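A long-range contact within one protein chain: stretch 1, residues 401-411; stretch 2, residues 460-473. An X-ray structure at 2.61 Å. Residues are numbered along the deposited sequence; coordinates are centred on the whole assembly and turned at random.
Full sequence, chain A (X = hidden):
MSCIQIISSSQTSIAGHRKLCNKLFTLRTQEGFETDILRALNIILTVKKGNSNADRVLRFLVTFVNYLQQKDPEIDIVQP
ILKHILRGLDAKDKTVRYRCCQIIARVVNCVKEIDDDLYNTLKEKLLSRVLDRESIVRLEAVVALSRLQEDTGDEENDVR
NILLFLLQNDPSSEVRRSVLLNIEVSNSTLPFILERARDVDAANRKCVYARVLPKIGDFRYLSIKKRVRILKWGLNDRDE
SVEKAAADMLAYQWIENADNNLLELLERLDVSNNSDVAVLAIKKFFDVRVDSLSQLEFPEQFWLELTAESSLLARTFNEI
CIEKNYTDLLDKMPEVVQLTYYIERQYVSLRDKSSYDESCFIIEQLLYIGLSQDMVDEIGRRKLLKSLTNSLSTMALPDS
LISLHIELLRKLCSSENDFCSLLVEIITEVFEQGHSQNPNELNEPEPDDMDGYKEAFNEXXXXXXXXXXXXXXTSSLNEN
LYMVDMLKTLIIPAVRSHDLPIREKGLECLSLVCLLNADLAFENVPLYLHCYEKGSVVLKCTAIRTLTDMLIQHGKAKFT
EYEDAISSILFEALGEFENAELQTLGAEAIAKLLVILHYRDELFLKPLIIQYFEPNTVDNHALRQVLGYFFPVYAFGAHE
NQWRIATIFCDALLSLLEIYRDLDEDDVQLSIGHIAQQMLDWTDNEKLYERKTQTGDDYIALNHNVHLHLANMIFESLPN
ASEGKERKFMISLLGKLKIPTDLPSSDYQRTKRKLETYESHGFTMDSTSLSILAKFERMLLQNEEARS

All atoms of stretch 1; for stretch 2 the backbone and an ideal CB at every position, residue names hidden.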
# COMPACT_ATOMS: atom_id res chain seq x y z
N LEU A 401 9.29 -17.32 -22.66
CA LEU A 401 10.52 -16.86 -23.28
C LEU A 401 10.31 -16.34 -24.70
O LEU A 401 11.15 -15.57 -25.18
CB LEU A 401 11.55 -17.98 -23.30
CG LEU A 401 12.04 -18.45 -21.93
CD1 LEU A 401 12.90 -19.69 -22.07
CD2 LEU A 401 12.82 -17.36 -21.22
N ILE A 402 9.23 -16.72 -25.37
CA ILE A 402 8.98 -16.26 -26.73
C ILE A 402 9.02 -14.74 -26.80
O ILE A 402 9.62 -14.16 -27.71
CB ILE A 402 7.64 -16.81 -27.24
CG1 ILE A 402 7.77 -18.30 -27.57
CG2 ILE A 402 7.16 -16.03 -28.48
CD1 ILE A 402 6.48 -18.98 -27.96
N SER A 403 8.38 -14.07 -25.84
CA SER A 403 8.28 -12.62 -25.90
C SER A 403 9.65 -11.96 -25.80
O SER A 403 9.99 -11.08 -26.59
CB SER A 403 7.36 -12.12 -24.79
OG SER A 403 6.12 -12.80 -24.82
N LEU A 404 10.45 -12.38 -24.81
CA LEU A 404 11.78 -11.80 -24.65
C LEU A 404 12.68 -12.10 -25.84
O LEU A 404 13.51 -11.26 -26.21
CB LEU A 404 12.41 -12.31 -23.36
CG LEU A 404 11.76 -11.85 -22.06
CD1 LEU A 404 12.42 -12.51 -20.87
CD2 LEU A 404 11.81 -10.33 -21.92
N HIS A 405 12.53 -13.27 -26.46
CA HIS A 405 13.30 -13.58 -27.65
C HIS A 405 12.95 -12.63 -28.79
O HIS A 405 13.84 -12.06 -29.44
CB HIS A 405 13.06 -15.03 -28.08
CG HIS A 405 13.94 -16.02 -27.39
ND1 HIS A 405 13.55 -16.69 -26.25
CD2 HIS A 405 15.19 -16.44 -27.67
CE1 HIS A 405 14.53 -17.49 -25.86
NE2 HIS A 405 15.53 -17.36 -26.71
N ILE A 406 11.66 -12.46 -29.05
CA ILE A 406 11.23 -11.59 -30.14
C ILE A 406 11.49 -10.13 -29.81
O ILE A 406 11.76 -9.32 -30.71
CB ILE A 406 9.75 -11.86 -30.46
CG1 ILE A 406 9.59 -13.28 -31.00
CG2 ILE A 406 9.20 -10.83 -31.45
CD1 ILE A 406 8.17 -13.73 -31.24
N GLU A 407 11.41 -9.76 -28.54
CA GLU A 407 11.74 -8.39 -28.14
C GLU A 407 13.22 -8.11 -28.35
O GLU A 407 13.59 -7.04 -28.85
CB GLU A 407 11.34 -8.17 -26.68
CG GLU A 407 11.67 -6.79 -26.15
CD GLU A 407 11.23 -6.61 -24.70
OE1 GLU A 407 10.54 -7.51 -24.17
OE2 GLU A 407 11.59 -5.58 -24.10
N LEU A 408 14.08 -9.05 -27.98
CA LEU A 408 15.51 -8.89 -28.20
C LEU A 408 15.85 -8.92 -29.69
O LEU A 408 16.77 -8.23 -30.13
CB LEU A 408 16.27 -9.98 -27.45
CG LEU A 408 17.80 -10.02 -27.56
CD1 LEU A 408 18.42 -8.73 -27.06
CD2 LEU A 408 18.32 -11.21 -26.77
N LEU A 409 15.11 -9.71 -30.47
CA LEU A 409 15.30 -9.71 -31.91
C LEU A 409 15.07 -8.31 -32.49
O LEU A 409 15.90 -7.79 -33.24
CB LEU A 409 14.35 -10.72 -32.55
CG LEU A 409 14.71 -11.22 -33.95
CD1 LEU A 409 15.82 -12.26 -33.87
CD2 LEU A 409 13.49 -11.79 -34.64
N ARG A 410 13.94 -7.69 -32.13
CA ARG A 410 13.66 -6.33 -32.57
C ARG A 410 14.81 -5.39 -32.25
O ARG A 410 15.20 -4.57 -33.08
CB ARG A 410 12.37 -5.83 -31.91
CG ARG A 410 12.07 -4.35 -32.12
CD ARG A 410 11.80 -4.03 -33.58
NE ARG A 410 11.61 -2.60 -33.80
CZ ARG A 410 12.56 -1.75 -34.16
NH1 ARG A 410 13.80 -2.17 -34.35
NH2 ARG A 410 12.27 -0.47 -34.32
N LYS A 411 15.36 -5.50 -31.04
CA LYS A 411 16.44 -4.61 -30.64
C LYS A 411 17.67 -4.77 -31.52
O LYS A 411 18.41 -3.80 -31.74
CB LYS A 411 16.80 -4.89 -29.18
CG LYS A 411 17.95 -4.08 -28.63
CD LYS A 411 18.39 -4.65 -27.29
CE LYS A 411 19.73 -4.10 -26.87
NZ LYS A 411 19.63 -2.75 -26.25
N UNK A 460 -0.80 -22.41 -32.57
CA UNK A 460 -0.76 -21.52 -31.42
C UNK A 460 0.62 -20.90 -31.24
O UNK A 460 0.73 -19.75 -30.80
CB UNK A 460 -1.16 -22.28 -30.15
N UNK A 461 1.68 -21.64 -31.56
CA UNK A 461 3.02 -21.05 -31.50
C UNK A 461 3.19 -19.99 -32.58
O UNK A 461 3.82 -18.95 -32.34
CB UNK A 461 4.09 -22.13 -31.65
N UNK A 462 2.65 -20.24 -33.77
CA UNK A 462 2.73 -19.25 -34.84
C UNK A 462 2.03 -17.97 -34.44
O UNK A 462 2.60 -16.88 -34.51
CB UNK A 462 2.12 -19.80 -36.13
N UNK A 463 0.77 -18.08 -33.99
CA UNK A 463 0.03 -16.90 -33.56
C UNK A 463 0.74 -16.18 -32.42
O UNK A 463 0.68 -14.95 -32.35
CB UNK A 463 -1.39 -17.29 -33.13
N UNK A 464 1.40 -16.92 -31.54
CA UNK A 464 2.20 -16.27 -30.50
C UNK A 464 3.35 -15.47 -31.11
O UNK A 464 3.73 -14.43 -30.56
CB UNK A 464 2.75 -17.31 -29.52
N UNK A 465 3.91 -15.93 -32.22
CA UNK A 465 4.93 -15.15 -32.92
C UNK A 465 4.31 -13.94 -33.60
O UNK A 465 4.91 -12.87 -33.64
CB UNK A 465 5.66 -16.02 -33.95
N UNK A 466 3.11 -14.12 -34.17
CA UNK A 466 2.40 -13.00 -34.77
C UNK A 466 2.06 -11.96 -33.71
O UNK A 466 2.21 -10.75 -33.93
CB UNK A 466 1.13 -13.48 -35.47
N UNK A 467 1.60 -12.42 -32.55
CA UNK A 467 1.25 -11.51 -31.47
C UNK A 467 2.44 -10.66 -31.06
O UNK A 467 2.33 -9.44 -30.92
CB UNK A 467 0.72 -12.29 -30.27
N UNK A 468 3.60 -11.29 -30.87
CA UNK A 468 4.79 -10.54 -30.46
C UNK A 468 5.29 -9.64 -31.58
O UNK A 468 5.95 -8.62 -31.30
CB UNK A 468 5.90 -11.50 -30.03
N UNK A 469 5.01 -9.98 -32.83
CA UNK A 469 5.44 -9.14 -33.94
C UNK A 469 4.79 -7.77 -33.87
O UNK A 469 5.47 -6.74 -33.85
CB UNK A 469 5.11 -9.81 -35.28
N UNK A 470 3.46 -7.74 -33.81
CA UNK A 470 2.73 -6.48 -33.77
C UNK A 470 2.79 -5.80 -32.41
O UNK A 470 2.36 -4.65 -32.29
CB UNK A 470 1.27 -6.72 -34.16
N UNK A 471 3.32 -6.47 -31.39
CA UNK A 471 3.60 -5.82 -30.12
C UNK A 471 4.86 -4.96 -30.17
O UNK A 471 5.02 -4.09 -29.31
CB UNK A 471 3.74 -6.87 -29.02
N UNK A 472 5.74 -5.19 -31.14
CA UNK A 472 7.05 -4.56 -31.18
C UNK A 472 7.22 -3.58 -32.33
O UNK A 472 8.35 -3.16 -32.62
CB UNK A 472 8.13 -5.64 -31.27
N UNK A 473 6.13 -3.19 -33.00
CA UNK A 473 6.18 -2.15 -34.01
C UNK A 473 5.16 -1.08 -33.65
O UNK A 473 4.20 -1.33 -32.92
CB UNK A 473 5.92 -2.72 -35.41

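Two helices run in broadly the same direction, crossing at -44° with their axes 9.7 Å apart at closest approach. Stretch 1 presents Ile402 and Ile406, flanked by Ser403, Glu407 and Arg410, so the opposing helix should answer mainly with small or apolar groups.

At 460, the CB has nothing of stretch 1 near it, and the contact sets no preference; the residue is Leu460. Position 461 points sideways, its ideal CB 5.4 Å from Ile402 CD1. A long side chain with an aliphatic stem would fit, and Arg461 brings its CG to 4.4 Å from Ile402 CD1. Positions 462 and 463 are out of reach and hold Cys462 and Leu463.

Position 464 points toward stretch 1, with its CB 4.4 Å from Ile402 CD1. That proximity favours something compact: alanine, serine, cysteine or threonine. Ser464 lays its CB against the isoleucine, while its OG turns back along its own helix to bond Leu460 O at 2.8 Å.

At 465 the bond points sideways, but the CB lies 4.3 Å from Ile406 CD1 and Ile402 is within range of a longer group. A large apolar or aromatic side chain suits this place. Tyr465 swings its ring nearer: CE1 comes 3.8 Å from Ile402 CD1, which meets the ring at its edge, and Tyr465 CD1 is 4.2 Å from Ile406 CD1.

Position 466 points away and 467 sideways, without contact; they are Val466 and Gln467.

Position 468 is the tightest. Its CB points toward stretch 1 and lies 3.4 Å from Ile406 CD1, close to Ser403 as well, so a small residue such as alanine, serine or cysteine is the natural expectation. Cys468 directs SG to 4.0 Å from Ile402 CG2 and 3.7 Å from Ser403 OG. With 461, 464 and 465 it completes the hole that receives Ile402 as a knob.

Positions 469 (pointing away), 470 (out of reach) and 471 (sideways) ask little of this contact; they are Leu469, Phe470 and Glu471.

At 472 phi/psi is -113/13 and the chain has left the helix, yet CB points toward stretch 1, 4.2 Å from Arg410 CG. Asparagine, aspartate or serine would suit such a turn and still reach stretch 1. Asn472 packs over Ile406, Glu407 and Arg410, and its backbone O lies 3.5 Å from Arg410 NE, at the guanidinium edge.

Position 473 has an extended backbone and a sideways CB; Ile473 leads its end away.

Stretch 2 460-473: LRCLSYVQCLFENI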
# COMPACT_ATOMS: atom_id res chain seq x y z
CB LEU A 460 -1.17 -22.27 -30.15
CG LEU A 460 -2.66 -22.53 -29.98
CD1 LEU A 460 -2.90 -23.45 -28.81
CD2 LEU A 460 -3.42 -21.22 -29.79
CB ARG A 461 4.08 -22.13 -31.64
CG ARG A 461 5.49 -21.65 -31.32
CD ARG A 461 6.55 -22.62 -31.80
NE ARG A 461 6.15 -24.01 -31.58
CZ ARG A 461 6.10 -24.59 -30.38
NH1 ARG A 461 5.72 -25.86 -30.28
NH2 ARG A 461 6.42 -23.91 -29.29
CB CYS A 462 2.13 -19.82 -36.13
SG CYS A 462 3.14 -21.10 -36.91
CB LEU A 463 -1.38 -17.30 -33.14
CG LEU A 463 -2.29 -17.82 -34.25
CD1 LEU A 463 -3.58 -18.38 -33.66
CD2 LEU A 463 -2.60 -16.73 -35.26
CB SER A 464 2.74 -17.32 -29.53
OG SER A 464 1.68 -17.98 -28.87
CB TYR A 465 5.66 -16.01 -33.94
CG TYR A 465 6.64 -17.02 -33.37
CD1 TYR A 465 6.54 -17.47 -32.06
CD2 TYR A 465 7.67 -17.52 -34.15
CE1 TYR A 465 7.43 -18.39 -31.55
CE2 TYR A 465 8.56 -18.44 -33.65
CZ TYR A 465 8.44 -18.87 -32.35
OH TYR A 465 9.34 -19.78 -31.85
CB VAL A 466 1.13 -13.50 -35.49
CG1 VAL A 466 0.44 -12.35 -36.20
CG2 VAL A 466 1.46 -14.61 -36.47
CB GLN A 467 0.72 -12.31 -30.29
CG GLN A 467 0.09 -11.48 -29.19
CD GLN A 467 -0.42 -12.34 -28.05
OE1 GLN A 467 -0.45 -13.56 -28.15
NE2 GLN A 467 -0.84 -11.69 -26.97
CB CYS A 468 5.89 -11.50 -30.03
SG CYS A 468 5.57 -12.37 -28.49
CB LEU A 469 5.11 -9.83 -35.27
CG LEU A 469 5.18 -8.96 -36.53
CD1 LEU A 469 6.54 -8.33 -36.70
CD2 LEU A 469 4.83 -9.79 -37.76
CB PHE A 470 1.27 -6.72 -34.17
CG PHE A 470 1.12 -7.17 -35.60
CD1 PHE A 470 1.37 -6.29 -36.64
CD2 PHE A 470 0.74 -8.46 -35.90
CE1 PHE A 470 1.24 -6.69 -37.94
CE2 PHE A 470 0.61 -8.87 -37.21
CZ PHE A 470 0.86 -7.98 -38.23
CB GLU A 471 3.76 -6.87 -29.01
CG GLU A 471 2.54 -7.05 -28.14
CD GLU A 471 2.67 -8.23 -27.19
OE1 GLU A 471 3.80 -8.72 -27.01
OE2 GLU A 471 1.64 -8.66 -26.63
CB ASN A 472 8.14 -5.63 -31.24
CG ASN A 472 8.44 -6.23 -29.89
OD1 ASN A 472 7.91 -7.28 -29.53
ND2 ASN A 472 9.30 -5.57 -29.13
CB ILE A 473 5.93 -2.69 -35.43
CG1 ILE A 473 4.62 -3.47 -35.50
CG2 ILE A 473 7.09 -3.57 -35.86
CD1 ILE A 473 4.15 -3.74 -36.90
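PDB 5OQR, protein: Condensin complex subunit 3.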